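PDB 2E87: OBG-type G domain-containing protein from Pyrococcus horikoshii, which binds GDP and is probably a GTP-binding protein of the Obg type, related to NOG1, whose cellular role is unknown. Local coordinates for residues R88-K93 with L147-K152; R2-R7 with K76-L81. All blocks are in the same frame, centred on the assembly; numbering follows the deposited sequence.

Contact 1: residues R88-K93 with L147-K152; sequences RDTFHK and LRYLNK. With SO4 (sulfate ion), chain B.
Thr90 CG2 sits over one face of the Tyr149 ring, displaced toward its rim, 3.4 Å from Tyr149 CZ, a CH-pi contact. A chi1 of -61° keeps OG1 beside the backbone N, where it bonds to Asp87, and turns the methyl anti to that N and onto the ring. Phe91 meets the same tyrosine differently: Tyr149 OH comes to the edge of the phenyl ring, in its plane, 3.7 Å from Phe91 CD1. Over a face of Phe91 lies Leu150 CD2, 3.7 Å from Phe91 CE1, the two side chains crossing at about a right angle. Further out, Tyr149 OH is hydrogen-bonded to Val86 O, which fixes the far end of the ring, and Ala94 and Ile98, later on helix 88-117, continue the apolar seam. Cutting Tyr149 back to an alanine is likely to open a gap beneath the Thr90 methyl and leave Val86 O without its phenolic partner. On the outer side of the helix, Lys93 NZ pairs with Asp89 OD1 at 2.9 Å, and His92 NE2 bonds to a sulfate, probably from the crystallisation liquor. Methyl and ring contacts therefore hold two helices of the N-terminal helical domain together, while charge stays outside.

Contact 2: residues R2-R7 with K76-L81; sequences RNPFER and KFYQEL. With SO4 (sulfate ion), chain D.
Pro4 and Tyr78 meet at about a right angle, the pyrrolidine pressing over one face of the tyrosine ring. Pro4 CG makes the nearest approach, 3.8 Å from Tyr78 CD2, and Pro4 CD follows above the rim at 4.2 Å from Tyr78 CE2. Over the opposite face, toward its rim, lies Phe77 CD2, so that the phenol is sandwiched between a proline and a residue of its own helix. Tyr78 carries CG anti to its carbonyl carbon (chi1 -83°), and its ring extends from helix 76-86 toward the N-terminal segment. The phenolic OH passes 3.7 Å from Arg2 O without bonding to it; its hydrogen bond goes to Pro161 O.

Pro4 is presented by a type I beta turn from Asn3 to Glu6, closed by Glu6 N to Asn3 O at 3.0 Å. An Asx turn lies within it: Asn3 OD1 accepts from Phe5 N at 3.1 Å, in the carbonyl plane and on a lone pair, with an N-H...O angle of 155°. Arg2, just ahead of the turn and poorly ordered, forms a salt bridge through NH2 to Glu6 OE1, its hydrogen bond weak.

Asn3 ND2 bonds to Leu157 O and Phe5 packs on Leu157, while Leu81 touches Pro161 and Tyr78 touches Leu165. The N-terminal segment, ahead of helix 14-30, thus meets both helix 76-86 and the chain after helix 144-156, which touch each other as well.

In the fold
Both contacts belong to the N-terminal helical domain, away from the GDP site, with centres about 15 Å apart. Contact 1 joins two helices and buries 201 Å²; contact 2 lays an irregular terminal segment against one helix and buries 111 Å². Two of the four touching residues in contact 1 are buried and none exposed, whereas contact 2 has one of each among three, so the first is the more interior by burial. Each centres on a tyrosine whose hydroxyl bonds to a backbone carbonyl outside the paired segments, yet contact 1 adds a phenylalanine and a leucine where contact 2 has mainly one proline. Helices 76-86 and 88-117 also meet through a weak Arg88-Gln79 hydrogen bond, beside the two contacts.

Contact 1: residues R88-K93 with L147-K152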
loop_
_atom_site.group_PDB
_atom_site.type_symbol
_atom_site.label_atom_id
_atom_site.label_comp_id
_atom_site.label_asym_id
_atom_site.label_seq_id
_atom_site.Cartn_x
_atom_site.Cartn_y
_atom_site.Cartn_z
ATOM N N ARG A 88 -0.596 9.145 5.491
ATOM C CA ARG A 88 -0.016 8.378 6.580
ATOM C C ARG A 88 -0.296 8.904 7.986
ATOM O O ARG A 88 -0.648 8.134 8.880
ATOM C CB ARG A 88 1.497 8.274 6.408
ATOM C CG ARG A 88 2.143 7.343 7.425
ATOM C CD ARG A 88 3.531 7.813 7.803
ATOM N NE ARG A 88 4.427 7.863 6.656
ATOM C CZ ARG A 88 5.129 6.827 6.210
ATOM N NH1 ARG A 88 5.044 5.646 6.822
ATOM N NH2 ARG A 88 5.917 6.977 5.149
ATOM N N ASP A 89 -0.111 10.205 8.185
ATOM C CA ASP A 89 -0.301 10.804 9.497
ATOM C C ASP A 89 -1.754 10.718 9.964
ATOM O O ASP A 89 -2.027 10.459 11.131
ATOM C CB ASP A 89 0.205 12.252 9.480
ATOM C CG ASP A 89 0.114 12.927 10.843
ATOM O OD1 ASP A 89 -0.790 13.780 11.018
ATOM O OD2 ASP A 89 0.933 12.605 11.740
ATOM N N THR A 90 -2.682 10.915 9.045
ATOM C CA THR A 90 -4.095 10.824 9.359
ATOM C C THR A 90 -4.455 9.384 9.732
ATOM O O THR A 90 -5.217 9.143 10.675
ATOM C CB THR A 90 -4.960 11.258 8.153
ATOM O OG1 THR A 90 -4.669 12.622 7.839
ATOM C CG2 THR A 90 -6.442 11.131 8.461
ATOM N N PHE A 91 -3.900 8.429 8.992
ATOM C CA PHE A 91 -4.176 7.026 9.256
ATOM C C PHE A 91 -3.706 6.632 10.652
ATOM O O PHE A 91 -4.462 6.049 11.422
ATOM C CB PHE A 91 -3.496 6.141 8.211
ATOM C CG PHE A 91 -4.148 4.800 8.046
ATOM C CD1 PHE A 91 -5.293 4.661 7.273
ATOM C CD2 PHE A 91 -3.636 3.681 8.698
ATOM C CE1 PHE A 91 -5.919 3.433 7.152
ATOM C CE2 PHE A 91 -4.254 2.444 8.585
ATOM C CZ PHE A 91 -5.399 2.316 7.813
ATOM N N HIS A 92 -2.458 6.958 10.980
ATOM C CA HIS A 92 -1.905 6.620 12.285
ATOM C C HIS A 92 -2.741 7.182 13.414
ATOM O O HIS A 92 -2.959 6.506 14.420
ATOM C CB HIS A 92 -0.463 7.130 12.421
ATOM C CG HIS A 92 0.570 6.150 11.959
ATOM N ND1 HIS A 92 1.807 6.537 11.487
ATOM C CD2 HIS A 92 0.559 4.796 11.916
ATOM C CE1 HIS A 92 2.511 5.465 11.171
ATOM N NE2 HIS A 92 1.777 4.395 11.423
ATOM N N LYS A 93 -3.205 8.416 13.242
ATOM C CA LYS A 93 -3.996 9.083 14.256
ATOM C C LYS A 93 -5.386 8.523 14.413
ATOM O O LYS A 93 -5.912 8.464 15.525
ATOM C CB LYS A 93 -4.061 10.580 13.974
ATOM C CG LYS A 93 -2.762 11.269 14.312
ATOM C CD LYS A 93 -2.749 12.726 13.912
ATOM C CE LYS A 93 -1.392 13.318 14.246
ATOM N NZ LYS A 93 -1.242 14.700 13.747
ATOM N N LEU A 147 -13.655 6.721 12.657
ATOM C CA LEU A 147 -14.112 5.422 12.182
ATOM C C LEU A 147 -14.613 5.551 10.749
ATOM O O LEU A 147 -14.326 4.718 9.891
ATOM C CB LEU A 147 -15.235 4.890 13.057
ATOM C CG LEU A 147 -14.901 4.546 14.507
ATOM C CD1 LEU A 147 -16.210 4.232 15.229
ATOM C CD2 LEU A 147 -13.920 3.364 14.582
ATOM N N ARG A 148 -15.364 6.610 10.494
ATOM C CA ARG A 148 -15.898 6.831 9.170
ATOM C C ARG A 148 -14.754 7.005 8.174
ATOM O O ARG A 148 -14.789 6.446 7.086
ATOM C CB ARG A 148 -16.832 8.032 9.203
ATOM C CG ARG A 148 -18.165 7.666 9.831
ATOM C CD ARG A 148 -19.000 8.871 10.213
ATOM N NE ARG A 148 -20.287 8.426 10.732
ATOM C CZ ARG A 148 -21.254 7.919 9.977
ATOM N NH1 ARG A 148 -21.089 7.806 8.665
ATOM N NH2 ARG A 148 -22.360 7.476 10.538
ATOM N N TYR A 149 -13.734 7.759 8.560
ATOM C CA TYR A 149 -12.577 7.941 7.694
ATOM C C TYR A 149 -11.873 6.594 7.447
ATOM O O TYR A 149 -11.496 6.297 6.319
ATOM C CB TYR A 149 -11.588 8.924 8.311
ATOM C CG TYR A 149 -10.163 8.744 7.821
ATOM C CD1 TYR A 149 -9.753 9.248 6.585
ATOM C CD2 TYR A 149 -9.223 8.034 8.592
ATOM C CE1 TYR A 149 -8.436 9.053 6.121
ATOM C CE2 TYR A 149 -7.913 7.832 8.140
ATOM C CZ TYR A 149 -7.527 8.340 6.905
ATOM O OH TYR A 149 -6.247 8.110 6.459
ATOM N N LEU A 150 -11.690 5.788 8.487
ATOM C CA LEU A 150 -11.014 4.500 8.310
ATOM C C LEU A 150 -11.763 3.600 7.335
ATOM O O LEU A 150 -11.161 2.805 6.617
ATOM C CB LEU A 150 -10.853 3.776 9.653
ATOM C CG LEU A 150 -9.744 4.349 10.522
ATOM C CD1 LEU A 150 -9.816 3.754 11.903
ATOM C CD2 LEU A 150 -8.388 4.068 9.877
ATOM N N ASN A 151 -13.077 3.744 7.282
ATOM C CA ASN A 151 -13.841 2.908 6.388
ATOM C C ASN A 151 -13.668 3.333 4.938
ATOM O O ASN A 151 -13.708 2.491 4.031
ATOM C CB ASN A 151 -15.302 2.923 6.795
ATOM C CG ASN A 151 -15.970 1.602 6.556
ATOM O OD1 ASN A 151 -15.335 0.551 6.641
ATOM N ND2 ASN A 151 -17.260 1.636 6.275
ATOM N N LYS A 152 -13.466 4.636 4.726
ATOM C CA LYS A 152 -13.252 5.202 3.392
ATOM C C LYS A 152 -11.803 4.951 2.949
ATOM O O LYS A 152 -11.530 4.700 1.778
ATOM C CB LYS A 152 -13.522 6.714 3.383
ATOM C CG LYS A 152 -14.982 7.136 3.590
ATOM C CD LYS A 152 -15.060 8.624 3.886
ATOM C CE LYS A 152 -16.432 9.045 4.404
ATOM N NZ LYS A 152 -16.403 10.420 5.005
HETATM S S SO4 B . 2.737 0.918 12.758
HETATM O O1 SO4 B . 3.089 -0.546 12.514
HETATM O O2 SO4 B . 1.396 1.317 12.102
HETATM O O3 SO4 B . 2.599 1.042 14.283
HETATM O O4 SO4 B . 3.809 1.787 12.142
#

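Contact 2: residues R2-R7 with K76-L81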
loop_
_atom_site.group_PDB
_atom_site.type_symbol
_atom_site.label_atom_id
_atom_site.label_comp_id
_atom_site.label_asym_id
_atom_site.label_seq_id
_atom_site.Cartn_x
_atom_site.Cartn_y
_atom_site.Cartn_z
ATOM N N ARG A 2 0.081 -9.614 -3.066
ATOM C CA ARG A 2 -1.322 -9.316 -2.759
ATOM C C ARG A 2 -1.491 -7.898 -2.214
ATOM O O ARG A 2 -0.532 -7.130 -2.166
ATOM C CB ARG A 2 -1.854 -10.309 -1.728
ATOM C CG ARG A 2 -1.287 -10.122 -0.337
ATOM C CD ARG A 2 -1.798 -11.189 0.619
ATOM N NE ARG A 2 -3.253 -11.353 0.566
ATOM C CZ ARG A 2 -3.898 -12.071 -0.352
ATOM N NH1 ARG A 2 -3.227 -12.701 -1.305
ATOM N NH2 ARG A 2 -5.219 -12.164 -0.315
ATOM N N ASN A 3 -2.715 -7.556 -1.814
ATOM C CA ASN A 3 -3.012 -6.237 -1.244
ATOM C C ASN A 3 -2.980 -6.421 0.281
ATOM O O ASN A 3 -3.795 -7.146 0.841
ATOM C CB ASN A 3 -4.395 -5.758 -1.703
ATOM C CG ASN A 3 -4.640 -4.293 -1.396
ATOM O OD1 ASN A 3 -4.659 -3.891 -0.240
ATOM N ND2 ASN A 3 -4.826 -3.491 -2.435
ATOM N N PRO A 4 -2.039 -5.754 0.963
ATOM C CA PRO A 4 -1.836 -5.810 2.417
ATOM C C PRO A 4 -3.058 -5.509 3.268
ATOM O O PRO A 4 -3.127 -5.918 4.428
ATOM C CB PRO A 4 -0.741 -4.768 2.668
ATOM C CG PRO A 4 -0.146 -4.506 1.333
ATOM C CD PRO A 4 -1.298 -4.622 0.390
ATOM N N PHE A 5 -4.018 -4.784 2.703
ATOM C CA PHE A 5 -5.204 -4.410 3.453
ATOM C C PHE A 5 -6.431 -5.275 3.180
ATOM O O PHE A 5 -7.473 -5.092 3.806
ATOM C CB PHE A 5 -5.528 -2.926 3.197
ATOM C CG PHE A 5 -4.431 -1.983 3.623
ATOM C CD1 PHE A 5 -3.344 -1.740 2.797
ATOM C CD2 PHE A 5 -4.448 -1.400 4.887
ATOM C CE1 PHE A 5 -2.293 -0.947 3.219
ATOM C CE2 PHE A 5 -3.396 -0.603 5.317
ATOM C CZ PHE A 5 -2.318 -0.380 4.479
ATOM N N GLU A 6 -6.314 -6.236 2.271
ATOM C CA GLU A 6 -7.457 -7.081 1.945
ATOM C C GLU A 6 -8.116 -7.631 3.202
ATOM O O GLU A 6 -9.311 -7.902 3.213
ATOM C CB GLU A 6 -7.031 -8.230 1.028
ATOM C CG GLU A 6 -6.354 -9.385 1.737
ATOM C CD GLU A 6 -7.195 -10.647 1.696
ATOM O OE1 GLU A 6 -7.495 -11.119 0.578
ATOM O OE2 GLU A 6 -7.559 -11.165 2.776
ATOM N N ARG A 7 -7.335 -7.772 4.263
ATOM C CA ARG A 7 -7.832 -8.291 5.534
ATOM C C ARG A 7 -8.467 -7.214 6.420
ATOM O O ARG A 7 -9.133 -7.534 7.408
ATOM C CB ARG A 7 -6.688 -8.952 6.314
ATOM C CG ARG A 7 -6.344 -10.377 5.889
ATOM C CD ARG A 7 -6.801 -11.376 6.953
ATOM N NE ARG A 7 -6.143 -11.153 8.246
ATOM C CZ ARG A 7 -6.574 -11.647 9.404
ATOM N NH1 ARG A 7 -7.672 -12.398 9.446
ATOM N NH2 ARG A 7 -5.907 -11.388 10.524
ATOM N N LYS A 76 8.607 -0.083 1.931
ATOM C CA LYS A 76 8.648 1.363 1.709
ATOM C C LYS A 76 7.776 1.843 0.569
ATOM O O LYS A 76 7.172 2.903 0.657
ATOM C CB LYS A 76 10.080 1.836 1.471
ATOM C CG LYS A 76 10.950 1.757 2.709
ATOM C CD LYS A 76 12.287 2.464 2.518
ATOM C CE LYS A 76 13.132 2.419 3.792
ATOM N NZ LYS A 76 14.333 3.314 3.706
ATOM N N PHE A 77 7.719 1.062 -0.499
ATOM C CA PHE A 77 6.914 1.412 -1.658
ATOM C C PHE A 77 5.447 1.576 -1.272
ATOM O O PHE A 77 4.817 2.559 -1.654
ATOM C CB PHE A 77 7.074 0.341 -2.748
ATOM C CG PHE A 77 6.131 0.498 -3.905
ATOM C CD1 PHE A 77 6.280 1.546 -4.811
ATOM C CD2 PHE A 77 5.076 -0.403 -4.078
ATOM C CE1 PHE A 77 5.396 1.699 -5.877
ATOM C CE2 PHE A 77 4.182 -0.259 -5.143
ATOM C CZ PHE A 77 4.346 0.802 -6.048
ATOM N N TYR A 78 4.907 0.619 -0.519
ATOM C CA TYR A 78 3.513 0.708 -0.086
ATOM C C TYR A 78 3.331 1.810 0.965
ATOM O O TYR A 78 2.291 2.467 1.015
ATOM C CB TYR A 78 3.011 -0.630 0.453
ATOM C CG TYR A 78 2.547 -1.587 -0.626
ATOM C CD1 TYR A 78 1.856 -1.120 -1.735
ATOM C CD2 TYR A 78 2.773 -2.956 -0.531
ATOM C CE1 TYR A 78 1.404 -1.963 -2.718
ATOM C CE2 TYR A 78 2.314 -3.829 -1.528
ATOM C CZ TYR A 78 1.629 -3.314 -2.618
ATOM O OH TYR A 78 1.149 -4.131 -3.610
ATOM N N GLN A 79 4.338 2.025 1.799
ATOM C CA GLN A 79 4.227 3.088 2.789
ATOM C C GLN A 79 4.059 4.396 2.030
ATOM O O GLN A 79 3.265 5.260 2.391
ATOM C CB GLN A 79 5.476 3.146 3.656
ATOM C CG GLN A 79 5.488 2.097 4.741
ATOM C CD GLN A 79 6.765 2.114 5.545
ATOM O OE1 GLN A 79 7.263 3.174 5.930
ATOM N NE2 GLN A 79 7.302 0.935 5.812
ATOM N N GLU A 80 4.797 4.521 0.942
ATOM C CA GLU A 80 4.718 5.733 0.146
ATOM C C GLU A 80 3.343 5.870 -0.538
ATOM O O GLU A 80 2.705 6.921 -0.469
ATOM C CB GLU A 80 5.859 5.729 -0.871
ATOM C CG GLU A 80 6.365 7.077 -1.250
ATOM C CD GLU A 80 6.727 7.928 -0.053
ATOM O OE1 GLU A 80 7.341 7.423 0.904
ATOM O OE2 GLU A 80 6.404 9.125 -0.081
ATOM N N LEU A 81 2.857 4.819 -1.182
ATOM C CA LEU A 81 1.573 4.945 -1.835
ATOM C C LEU A 81 0.412 5.036 -0.850
ATOM O O LEU A 81 -0.588 5.678 -1.144
ATOM C CB LEU A 81 1.359 3.816 -2.835
ATOM C CG LEU A 81 2.313 3.832 -4.030
ATOM C CD1 LEU A 81 1.842 2.816 -5.014
ATOM C CD2 LEU A 81 2.338 5.177 -4.685
HETATM S S SO4 D . 11.599 -2.402 1.645
HETATM O O1 SO4 D . 11.219 -3.301 0.448
HETATM O O2 SO4 D . 10.836 -1.096 1.675
HETATM O O3 SO4 D . 11.304 -3.184 2.924
HETATM O O4 SO4 D . 13.082 -2.007 1.564
#